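Local coordinates for exported protein (Bacteroides fragilis, PDB 4I17) that is of unknown function but, as an exported TPR-repeat protein, probably serves as a helical scaffold for binding protein partners, at residues S31-L34 with Q40-V43; K56-A61 with Y86-N91; I67-K70 with N74-N77; A84-R87 with Q93-I96; E101-V106 with A110-L115. All blocks are in the same frame, centred on the assembly; numbering follows the deposited sequence.

Interaction 1. Residues S31-L34 with Q40-V43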
# COMPACT_ATOMS: atom_id res chain seq x y z
N SER A 31 13.77 -24.97 -10.69
CA SER A 31 12.61 -24.99 -11.60
C SER A 31 12.45 -26.37 -12.24
O SER A 31 11.33 -26.86 -12.33
CB SER A 31 12.71 -23.91 -12.68
OG SER A 31 13.90 -24.07 -13.42
N GLU A 32 13.56 -27.03 -12.59
CA GLU A 32 13.52 -28.38 -13.16
C GLU A 32 13.05 -29.38 -12.11
O GLU A 32 12.20 -30.21 -12.41
CB GLU A 32 14.90 -28.78 -13.72
CG GLU A 32 14.86 -30.06 -14.55
CD GLU A 32 13.95 -30.10 -15.78
OE1 GLU A 32 13.71 -29.04 -16.40
OE2 GLU A 32 13.51 -31.22 -16.14
N TYR A 33 13.55 -29.27 -10.88
CA TYR A 33 13.12 -30.16 -9.79
C TYR A 33 11.62 -30.05 -9.55
O TYR A 33 10.95 -31.07 -9.46
CB TYR A 33 13.91 -29.78 -8.53
CG TYR A 33 13.28 -30.24 -7.24
CD1 TYR A 33 13.37 -31.57 -6.84
CD2 TYR A 33 12.67 -29.34 -6.37
CE1 TYR A 33 12.81 -32.00 -5.63
CE2 TYR A 33 12.12 -29.75 -5.17
CZ TYR A 33 12.20 -31.08 -4.80
OH TYR A 33 11.67 -31.47 -3.60
N LEU A 34 11.09 -28.80 -9.45
CA LEU A 34 9.66 -28.60 -9.21
C LEU A 34 8.80 -29.12 -10.37
O LEU A 34 7.77 -29.74 -10.13
CB LEU A 34 9.34 -27.13 -8.91
CG LEU A 34 9.93 -26.64 -7.57
CD1 LEU A 34 10.00 -25.11 -7.52
CD2 LEU A 34 9.13 -27.19 -6.39
N GLN A 40 5.35 -29.72 -5.65
CA GLN A 40 4.83 -30.03 -4.32
C GLN A 40 5.66 -29.43 -3.17
O GLN A 40 5.13 -29.21 -2.09
CB GLN A 40 4.75 -31.56 -4.14
CG GLN A 40 3.70 -32.22 -5.03
CD GLN A 40 2.28 -31.82 -4.65
OE1 GLN A 40 1.63 -31.03 -5.35
NE2 GLN A 40 1.79 -32.34 -3.53
N ASP A 41 6.94 -29.16 -3.41
CA ASP A 41 7.84 -28.65 -2.38
C ASP A 41 7.73 -27.12 -2.30
O ASP A 41 8.44 -26.41 -3.02
CB ASP A 41 9.26 -29.10 -2.70
CG ASP A 41 10.34 -28.73 -1.69
OD1 ASP A 41 10.05 -27.94 -0.76
OD2 ASP A 41 11.48 -29.18 -1.87
N SER A 42 6.88 -26.62 -1.40
CA SER A 42 6.67 -25.18 -1.25
C SER A 42 7.90 -24.42 -0.73
O SER A 42 8.06 -23.23 -1.06
CB SER A 42 5.49 -24.92 -0.33
OG SER A 42 5.62 -25.71 0.83
N VAL A 43 8.74 -25.05 0.09
CA VAL A 43 9.98 -24.41 0.61
C VAL A 43 10.88 -24.07 -0.60
O VAL A 43 11.35 -22.94 -0.75
CB VAL A 43 10.71 -25.31 1.64
CG1 VAL A 43 12.06 -24.70 2.03
CG2 VAL A 43 9.83 -25.55 2.88
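Tyr33 and Asp41 join two successive helices of the TPR array, 23-36 and 42-54, where the second begins and Asp41 is its N-cap residue. Asp41 points its side chain at the first helix. Its CB lies 3.8 Å from Tyr33 CE2 and 4.2 Å from Leu34 CD2, between the two side chains. CG stands 3.6 Å from Tyr33 OH. Beyond it, OD2 accepts the tyrosine hydroxyl in a bond of 2.9 Å between Tyr33 OH and Asp41 OD2, at the edge of the ring and near its plane. The carboxylate is turned almost square to that ring, 85° between planes. OD2 has a second hydrogen-bond partner in Thr44 OG1, and Lys11 of helix 7-19 adds a long, weak ion pair. The side chain also caps a backbone N just past Val43, which ties the turn to the new helix. CG trans to the backbone N (chi1 -177°) carries the carboxylate to these partners. Leu34 CD2 comes within 3.5 Å of Asp41 O. In the tyrosine bond, Asp41 OD2 offers its anti lone pair, the one directed away from OD1.

Interaction 2. Residues K56-A61 with Y86-N91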
# COMPACT_ATOMS: atom_id res chain seq x y z
N LYS A 56 15.89 -11.44 -12.63
CA LYS A 56 14.96 -10.64 -13.42
C LYS A 56 13.96 -11.45 -14.26
O LYS A 56 13.44 -10.94 -15.25
CB LYS A 56 15.71 -9.63 -14.32
CG LYS A 56 16.61 -8.71 -13.49
CD LYS A 56 17.33 -7.69 -14.34
CE LYS A 56 18.30 -6.89 -13.51
NZ LYS A 56 17.59 -5.91 -12.64
N LYS A 57 13.64 -12.67 -13.83
CA LYS A 57 12.60 -13.49 -14.47
C LYS A 57 11.35 -13.24 -13.63
O LYS A 57 10.94 -14.08 -12.81
CB LYS A 57 13.03 -14.98 -14.54
CG LYS A 57 14.34 -15.21 -15.31
CD LYS A 57 14.59 -16.72 -15.50
CE LYS A 57 15.88 -17.05 -16.23
NZ LYS A 57 15.90 -16.52 -17.62
N TYR A 58 10.81 -12.03 -13.73
CA TYR A 58 9.69 -11.61 -12.87
C TYR A 58 8.43 -12.40 -13.02
O TYR A 58 7.81 -12.67 -11.99
CB TYR A 58 9.38 -10.12 -13.02
CG TYR A 58 10.61 -9.24 -12.92
CD1 TYR A 58 11.42 -9.26 -11.79
CD2 TYR A 58 10.94 -8.35 -13.94
CE1 TYR A 58 12.57 -8.48 -11.71
CE2 TYR A 58 12.08 -7.57 -13.87
CZ TYR A 58 12.87 -7.61 -12.74
OH TYR A 58 13.96 -6.80 -12.64
N LYS A 59 8.03 -12.79 -14.25
CA LYS A 59 6.77 -13.53 -14.37
C LYS A 59 6.91 -14.91 -13.74
O LYS A 59 5.96 -15.40 -13.10
CB LYS A 59 6.31 -13.63 -15.85
CG LYS A 59 4.98 -14.37 -16.07
CD LYS A 59 3.76 -13.66 -15.44
CE LYS A 59 2.47 -14.45 -15.56
NZ LYS A 59 2.44 -15.60 -14.62
N GLU A 60 8.09 -15.52 -13.92
CA GLU A 60 8.42 -16.82 -13.36
C GLU A 60 8.39 -16.72 -11.83
O GLU A 60 7.82 -17.59 -11.16
CB GLU A 60 9.78 -17.29 -13.91
CG GLU A 60 9.80 -17.37 -15.44
CD GLU A 60 10.25 -16.18 -16.29
OE1 GLU A 60 9.89 -15.01 -16.00
OE2 GLU A 60 10.93 -16.45 -17.30
N ALA A 61 8.96 -15.62 -11.27
CA ALA A 61 8.97 -15.40 -9.82
C ALA A 61 7.53 -15.45 -9.25
O ALA A 61 7.24 -16.22 -8.32
CB ALA A 61 9.63 -14.06 -9.49
N TYR A 86 5.66 -8.07 -9.34
CA TYR A 86 4.80 -7.19 -10.16
C TYR A 86 5.29 -5.74 -10.13
O TYR A 86 5.23 -5.08 -11.17
CB TYR A 86 3.34 -7.32 -9.72
CG TYR A 86 2.72 -8.54 -10.35
CD1 TYR A 86 2.50 -8.62 -11.72
CD2 TYR A 86 2.35 -9.64 -9.57
CE1 TYR A 86 1.91 -9.73 -12.30
CE2 TYR A 86 1.79 -10.78 -10.14
CZ TYR A 86 1.55 -10.81 -11.50
OH TYR A 86 0.94 -11.90 -12.07
N ARG A 87 5.83 -5.27 -8.99
CA ARG A 87 6.45 -3.94 -8.84
C ARG A 87 7.63 -3.85 -9.83
O ARG A 87 7.78 -2.86 -10.55
CB ARG A 87 6.92 -3.76 -7.38
CG ARG A 87 7.38 -2.34 -7.01
CD ARG A 87 7.72 -2.20 -5.53
NE ARG A 87 8.84 -3.07 -5.13
CZ ARG A 87 8.91 -3.75 -3.99
NH1 ARG A 87 7.94 -3.65 -3.09
NH2 ARG A 87 9.95 -4.53 -3.74
N ASP A 88 8.45 -4.91 -9.90
CA ASP A 88 9.62 -5.01 -10.80
C ASP A 88 9.18 -5.05 -12.28
O ASP A 88 9.90 -4.56 -13.16
CB ASP A 88 10.45 -6.24 -10.44
CG ASP A 88 11.18 -6.16 -9.11
OD1 ASP A 88 11.50 -5.04 -8.68
OD2 ASP A 88 11.50 -7.24 -8.55
N MSE A 89 7.97 -5.58 -12.57
CA MSE A 89 7.36 -5.56 -13.92
C MSE A 89 6.68 -4.22 -14.20
O MSE A 89 6.07 -4.06 -15.26
CB MSE A 89 6.32 -6.68 -14.07
CG MSE A 89 6.95 -8.04 -14.35
SE MSE A 89 5.56 -9.41 -14.44
CE MSE A 89 5.58 -10.19 -12.63
N LYS A 90 6.76 -3.27 -13.23
CA LYS A 90 6.16 -1.92 -13.28
C LYS A 90 4.64 -2.05 -13.49
O LYS A 90 4.02 -1.35 -14.31
CB LYS A 90 6.85 -1.03 -14.35
CG LYS A 90 8.37 -1.04 -14.20
CD LYS A 90 9.05 0.20 -14.74
CE LYS A 90 10.35 0.48 -14.02
NZ LYS A 90 11.38 -0.56 -14.27
N ASN A 91 4.03 -2.98 -12.72
CA ASN A 91 2.60 -3.20 -12.82
C ASN A 91 1.99 -2.86 -11.48
O ASN A 91 1.89 -3.72 -10.61
CB ASN A 91 2.31 -4.66 -13.24
CG ASN A 91 0.85 -4.94 -13.49
OD1 ASN A 91 -0.03 -4.27 -12.99
ND2 ASN A 91 0.57 -6.02 -14.17
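Behind the contact of Tyr58 with Asp88 and Met89, two sound backbone bonds of 2.9 Å end the helix, Asn91 N to Tyr86 O and Lys90 N to Arg87 O. With the positive phi of Lys90 they make a Schellman motif that closes helix 75-88 and presents Asp88 and Met89 to the start of helix 58-70. No hydrogen bond crosses between the two segments. Asp88 lays CB over one face of the Tyr58 ring, 3.5 Å from the centroid and 19° off the normal, a CH-pi contact, while Lys56 O lies against the opposite face, toward the rim. The ring is thereby held between its own turn and the neighbouring helix end. The carboxylate is turned 45° to the ring, and its OD2 lies close to Asp53 OD1, which brings two probably like charges near each other. Met89, a selenomethionine, runs past Tyr58 in the opposite direction; its CG touches Tyr58 CB at 3.5 Å. A bend at chi3 (-97°) brings CE to 3.4 Å from Tyr58 O, with one face of the Tyr86 ring on its other flank. Lys59 pairs with Asp63, and Tyr58 OH makes a weak hydrogen bond to a glycerol. The start of one helix packed against the end of the next is what an antiparallel helix pair of a TPR solenoid gives.

Interaction 3. Residues I67-K70 with N74-N77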
# COMPACT_ATOMS: atom_id res chain seq x y z
N ILE A 67 2.82 -20.91 -6.02
CA ILE A 67 2.90 -22.31 -5.57
C ILE A 67 2.96 -22.30 -4.06
O ILE A 67 2.18 -23.00 -3.41
CB ILE A 67 4.07 -23.11 -6.21
CG1 ILE A 67 3.90 -23.24 -7.75
CG2 ILE A 67 4.21 -24.51 -5.56
CD1 ILE A 67 5.14 -23.82 -8.49
N ALA A 68 3.84 -21.48 -3.49
CA ALA A 68 3.95 -21.36 -2.04
C ALA A 68 2.63 -20.88 -1.45
O ALA A 68 2.17 -21.43 -0.44
CB ALA A 68 5.08 -20.40 -1.66
N ILE A 69 1.96 -19.88 -2.10
CA ILE A 69 0.69 -19.37 -1.61
C ILE A 69 -0.36 -20.47 -1.60
O ILE A 69 -1.06 -20.62 -0.60
CB ILE A 69 0.23 -18.13 -2.41
CG1 ILE A 69 1.22 -16.97 -2.21
CG2 ILE A 69 -1.23 -17.71 -2.01
CD1 ILE A 69 1.00 -15.74 -3.17
N LYS A 70 -0.46 -21.24 -2.69
CA LYS A 70 -1.48 -22.28 -2.78
C LYS A 70 -1.21 -23.42 -1.78
O LYS A 70 -2.17 -24.07 -1.35
CB LYS A 70 -1.59 -22.80 -4.21
CG LYS A 70 -2.37 -21.86 -5.12
CD LYS A 70 -2.36 -22.34 -6.56
CE LYS A 70 -2.99 -21.34 -7.49
NZ LYS A 70 -2.82 -21.74 -8.91
N ASN A 74 4.60 -20.00 4.29
CA ASN A 74 5.31 -18.71 4.43
C ASN A 74 4.53 -17.59 3.74
O ASN A 74 5.06 -16.85 2.91
CB ASN A 74 6.68 -18.91 3.73
CG ASN A 74 7.78 -17.98 4.13
OD1 ASN A 74 7.66 -17.22 5.08
ND2 ASN A 74 8.88 -18.00 3.38
N LEU A 75 3.23 -17.53 4.03
CA LEU A 75 2.28 -16.69 3.31
C LEU A 75 2.61 -15.23 3.24
O LEU A 75 2.50 -14.68 2.15
CB LEU A 75 0.87 -16.86 3.84
CG LEU A 75 0.22 -18.15 3.40
CD1 LEU A 75 -1.14 -18.30 4.05
CD2 LEU A 75 0.09 -18.20 1.88
N ALA A 76 2.98 -14.59 4.34
CA ALA A 76 3.29 -13.15 4.24
C ALA A 76 4.47 -12.91 3.30
O ALA A 76 4.40 -12.04 2.43
CB ALA A 76 3.58 -12.57 5.60
N ASN A 77 5.52 -13.71 3.43
CA ASN A 77 6.68 -13.57 2.55
C ASN A 77 6.36 -13.91 1.10
O ASN A 77 6.90 -13.26 0.21
CB ASN A 77 7.82 -14.44 3.06
CG ASN A 77 8.46 -13.83 4.28
OD1 ASN A 77 8.58 -12.61 4.41
ND2 ASN A 77 8.81 -14.66 5.24
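No ring lies between Ile69 and Leu75, which meet through aliphatic branches; the flat groups here are the amides of Asn74 and Asn77, set at the flank of the turn. Asn77 ND2 donates to Asn74 OD1 over 2.8 Å, with an N-H...O angle of 152°. The donor is tilted 27° from the carbonyl plane of Asn74, and the acceptor lies 17° out of the amide plane of Asn77. Both side chains also touch Tyr46 of helix 42-54. Asn74 holds the N-cap position, but its side chain makes no capping bond and is turned to Asn77 instead. Across the contact, Leu75 does the touching with one methyl. Its CD2 is 3.7 Å from both Ile69 O and Ile69 CA, so it rests on the last turn of helix 58-70, and it meets Ile69 CG2 at 4.1 Å. With Leu75 CG trans to its carbonyl carbon, the isopropyl end leans toward that turn although CB starts off to one side. Ile69 continues along the partner helix onto Ala78, Tyr79 and Lys82, and Leu75 carries the apolar surface on to Val106. The backbones come close here, Ile69 CA to Leu75 CA 5.8 Å. Two successive helices folded back on each other by a short turn, with this contact beside the turn, form a helix-turn-helix hairpin as in the TPR fold.

Interaction 4. Residues A84-R87 with Q93-I96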
# COMPACT_ATOMS: atom_id res chain seq x y z
N ALA A 84 6.28 -7.89 -5.09
CA ALA A 84 7.56 -7.31 -5.51
C ALA A 84 7.87 -7.63 -6.96
O ALA A 84 8.43 -6.80 -7.68
CB ALA A 84 8.70 -7.78 -4.62
N ALA A 85 7.52 -8.85 -7.40
CA ALA A 85 7.74 -9.27 -8.79
C ALA A 85 6.91 -8.39 -9.73
O ALA A 85 7.43 -7.93 -10.74
CB ALA A 85 7.36 -10.75 -8.96
N TYR A 86 5.66 -8.07 -9.34
CA TYR A 86 4.80 -7.19 -10.16
C TYR A 86 5.29 -5.74 -10.13
O TYR A 86 5.23 -5.08 -11.17
CB TYR A 86 3.34 -7.32 -9.72
CG TYR A 86 2.72 -8.54 -10.35
CD1 TYR A 86 2.50 -8.62 -11.72
CD2 TYR A 86 2.35 -9.64 -9.57
CE1 TYR A 86 1.91 -9.73 -12.30
CE2 TYR A 86 1.79 -10.78 -10.14
CZ TYR A 86 1.55 -10.81 -11.50
OH TYR A 86 0.94 -11.90 -12.07
N ARG A 87 5.83 -5.27 -8.99
CA ARG A 87 6.45 -3.94 -8.84
C ARG A 87 7.63 -3.85 -9.83
O ARG A 87 7.78 -2.86 -10.55
CB ARG A 87 6.92 -3.76 -7.38
CG ARG A 87 7.38 -2.34 -7.01
CD ARG A 87 7.72 -2.20 -5.53
NE ARG A 87 8.84 -3.07 -5.13
CZ ARG A 87 8.91 -3.75 -3.99
NH1 ARG A 87 7.94 -3.65 -3.09
NH2 ARG A 87 9.95 -4.53 -3.74
N GLN A 93 -1.12 -2.01 -10.62
CA GLN A 93 -2.44 -2.57 -10.32
C GLN A 93 -2.32 -3.98 -9.77
O GLN A 93 -2.96 -4.28 -8.76
CB GLN A 93 -3.39 -2.52 -11.53
CG GLN A 93 -3.94 -1.11 -11.83
CD GLN A 93 -4.48 -0.38 -10.62
OE1 GLN A 93 -5.36 -0.86 -9.90
NE2 GLN A 93 -3.92 0.80 -10.35
N GLU A 94 -1.43 -4.79 -10.33
CA GLU A 94 -1.25 -6.15 -9.80
C GLU A 94 -0.46 -6.11 -8.51
O GLU A 94 -0.68 -6.95 -7.64
CB GLU A 94 -0.61 -7.05 -10.84
CG GLU A 94 -0.73 -8.51 -10.48
CD GLU A 94 -2.08 -9.15 -10.32
OE1 GLU A 94 -2.62 -9.65 -11.33
OE2 GLU A 94 -2.55 -9.24 -9.16
N TYR A 95 0.43 -5.12 -8.36
CA TYR A 95 1.18 -4.95 -7.11
C TYR A 95 0.21 -4.75 -5.94
O TYR A 95 0.24 -5.53 -4.99
CB TYR A 95 2.12 -3.75 -7.23
CG TYR A 95 2.81 -3.41 -5.93
CD1 TYR A 95 3.81 -4.22 -5.42
CD2 TYR A 95 2.52 -2.22 -5.26
CE1 TYR A 95 4.47 -3.89 -4.23
CE2 TYR A 95 3.18 -1.88 -4.08
CZ TYR A 95 4.18 -2.70 -3.60
OH TYR A 95 4.84 -2.39 -2.43
N ILE A 96 -0.70 -3.77 -6.05
CA ILE A 96 -1.64 -3.51 -4.95
C ILE A 96 -2.74 -4.58 -4.85
O ILE A 96 -3.19 -4.86 -3.74
CB ILE A 96 -2.21 -2.06 -4.98
CG1 ILE A 96 -2.91 -1.69 -3.66
CG2 ILE A 96 -3.14 -1.80 -6.20
CD1 ILE A 96 -2.00 -1.87 -2.38
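Two side chains of helix 75-88, Tyr86 and Arg87, engage two of helix 92-105, Glu94 and Tyr95, as two pairs set differently. In the first, Glu94 crosses the Tyr86 ring from above: CG sits over the middle of one face, nearer than a C-H should come, so the exact spacing is doubtful, and CB adds a contact of 3.6 Å to Tyr86 CD1. Ring and carboxylate planes are 42° apart. In the second pair the chains run side by side and point the same way. Arg87, in one of two deposited conformers, sets CB 3.7 Å from Tyr95 CD1 and CD 3.9 Å from Tyr95 CE1. A bend at chi3 (62°) then brings NH1 round to the tyrosine hydroxyl. The hydroxyl lies at the edge of the guanidinium, near its plane, and receives a weak hydrogen bond, Arg87 NH1 to Tyr95 OH 3.4 Å. Guanidinium and ring are turned 62° to each other, and Ala84 CA lies over one guanidinium face. Between the pairs the backbones of the two segments come closest, Tyr86 CA to Tyr95 CA 5.2 Å; Tyr86 CB faces Tyr95 N at 3.9 Å. Glu94 N is held by Asn91 OD1 in the turn just before. On one side, Ala85 and Tyr86 lean on Ala61 and Ala62 of helix 58-70; Ile96 packs against Tyr116, Tyr119 and Tyr120 of helix 110-129, so this contact sits in the middle of a row of successive helices.

Interaction 5. Residues E101-V106 with A110-L115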
# COMPACT_ATOMS: atom_id res chain seq x y z
N GLU A 101 -4.87 -9.04 -1.51
CA GLU A 101 -5.10 -10.46 -1.27
C GLU A 101 -4.30 -10.92 -0.04
O GLU A 101 -4.84 -11.61 0.80
CB GLU A 101 -4.70 -11.29 -2.50
CG GLU A 101 -5.71 -11.21 -3.64
CD GLU A 101 -7.15 -11.55 -3.26
OE1 GLU A 101 -7.38 -12.64 -2.70
OE2 GLU A 101 -8.04 -10.69 -3.49
N GLY A 102 -3.07 -10.43 0.09
CA GLY A 102 -2.22 -10.77 1.23
C GLY A 102 -2.73 -10.27 2.56
O GLY A 102 -2.70 -11.02 3.52
N ILE A 103 -3.26 -9.00 2.62
CA ILE A 103 -3.80 -8.45 3.89
C ILE A 103 -5.06 -9.20 4.30
O ILE A 103 -5.33 -9.30 5.49
CB ILE A 103 -4.05 -6.91 3.93
CG1 ILE A 103 -5.10 -6.43 2.92
CG2 ILE A 103 -2.78 -6.08 3.91
CD1 ILE A 103 -6.33 -5.85 3.56
N LYS A 104 -5.82 -9.73 3.33
CA LYS A 104 -7.02 -10.53 3.58
C LYS A 104 -6.63 -11.92 4.10
O LYS A 104 -7.30 -12.45 4.98
CB LYS A 104 -7.85 -10.67 2.29
CG LYS A 104 -8.66 -9.41 1.97
CD LYS A 104 -9.36 -9.50 0.62
CE LYS A 104 -9.92 -8.15 0.22
NZ LYS A 104 -10.33 -8.12 -1.21
N ALA A 105 -5.53 -12.50 3.59
CA ALA A 105 -5.11 -13.85 4.00
C ALA A 105 -4.39 -13.85 5.37
O ALA A 105 -4.59 -14.78 6.17
CB ALA A 105 -4.21 -14.47 2.94
N VAL A 106 -3.50 -12.87 5.60
CA VAL A 106 -2.73 -12.73 6.84
C VAL A 106 -3.02 -11.33 7.45
O VAL A 106 -2.15 -10.44 7.40
CB VAL A 106 -1.20 -12.99 6.65
CG1 VAL A 106 -0.55 -13.39 7.98
CG2 VAL A 106 -0.93 -14.06 5.60
N ALA A 110 2.62 -7.03 10.00
CA ALA A 110 3.28 -5.72 9.97
C ALA A 110 3.83 -5.34 8.59
O ALA A 110 3.49 -4.26 8.11
CB ALA A 110 4.41 -5.67 11.00
N THR A 111 4.67 -6.19 7.95
CA THR A 111 5.30 -5.82 6.68
C THR A 111 4.24 -5.65 5.54
O THR A 111 4.31 -4.65 4.84
CB THR A 111 6.46 -6.76 6.33
OG1 THR A 111 7.39 -6.73 7.44
CG2 THR A 111 7.21 -6.31 5.09
N ILE A 112 3.24 -6.57 5.40
CA ILE A 112 2.20 -6.41 4.36
C ILE A 112 1.39 -5.13 4.62
O ILE A 112 1.13 -4.37 3.67
CB ILE A 112 1.28 -7.64 4.21
CG1 ILE A 112 2.07 -8.89 3.79
CG2 ILE A 112 0.15 -7.36 3.18
CD1 ILE A 112 1.25 -10.15 3.84
N GLU A 113 0.99 -4.86 5.89
CA GLU A 113 0.24 -3.63 6.18
C GLU A 113 1.05 -2.41 5.83
O GLU A 113 0.46 -1.48 5.28
CB GLU A 113 -0.24 -3.53 7.63
CG GLU A 113 -1.41 -4.44 7.97
CD GLU A 113 -2.19 -4.09 9.23
OE1 GLU A 113 -1.77 -3.18 9.99
OE2 GLU A 113 -3.25 -4.72 9.44
N LYS A 114 2.38 -2.40 6.10
CA LYS A 114 3.22 -1.25 5.78
C LYS A 114 3.22 -1.01 4.28
O LYS A 114 2.97 0.11 3.87
CB LYS A 114 4.66 -1.39 6.30
CG LYS A 114 4.81 -1.21 7.80
CD LYS A 114 6.25 -1.48 8.24
CE LYS A 114 6.49 -1.23 9.72
NZ LYS A 114 5.82 -2.24 10.58
N LEU A 115 3.46 -2.05 3.46
CA LEU A 115 3.48 -1.89 2.00
C LEU A 115 2.14 -1.42 1.43
O LEU A 115 2.10 -0.55 0.54
CB LEU A 115 3.89 -3.21 1.34
CG LEU A 115 5.27 -3.71 1.77
CD1 LEU A 115 5.47 -5.17 1.36
CD2 LEU A 115 6.37 -2.80 1.22
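A helix-turn-helix of the TPR array is closed where Ile103, late in helix 92-105, meets Ile112, near the start of helix 110-129. The short segments run roughly antiparallel, 144° between their directions, with axes 9.6 Å apart at closest approach. No hydrogen bond crosses the contact; its side-chain core is apolar. Ile103 CG2 and Ile112 CG2 press methyl on methyl at 3.3 Å, closer than the usual carbon spacing, which marks a tight spot. In Ile103, CG1 takes the crowded position between backbone N and carbonyl carbon (chi1 62°); this directs CG2 to the partner while the CG1-CD1 branch leads away. Ile112 starts toward the other helix and uses both branches. CG2 also approaches Ile103 N at 3.8 Å, and CD1 extends to the backbone of Gly102, 4.1 Å from its O. Gly102 has no side chain at this place, so the methyl lies directly against its peptide. Gly102 O accepts Val106 N at 2.9 Å, and Ala105 N weakly, where the helix ends. Glu113 N lies 4.4 Å from Ile103 CG2; the carboxylate of Glu113 is engaged further on, OE2 with Thr147 OG1 and OE1 with Ser148 N, just before helix 149-174. In the turn, Asn109 OD1 accepts Ile112 N. Ile112 also rests on Ile80 of helix 75-88. A helix resting both on the helix before it and on the one before that is how TPR helices stack into a right-handed superhelix.

How the interactions relate
From the N terminus, interaction 1 closes the turn between helices 23-36 and 42-54. Interaction 2 then closes a longer loop, from the start of helix 58-70 to the end of helix 75-88, and interaction 3, the turn joining those helices, is nested inside it. Interaction 4 begins on the stretch where interaction 2 ends, sharing Tyr86 and Arg87, and leads into helix 92-105, whose far end interaction 5 joins to helix 110-129. Interactions 1 and 3 touch through Ser42 and Ala68, and 3 and 5 through Leu75 and Ala76 with Val106 and Ile112. Thus the contacts tie successive helices into a continuous row.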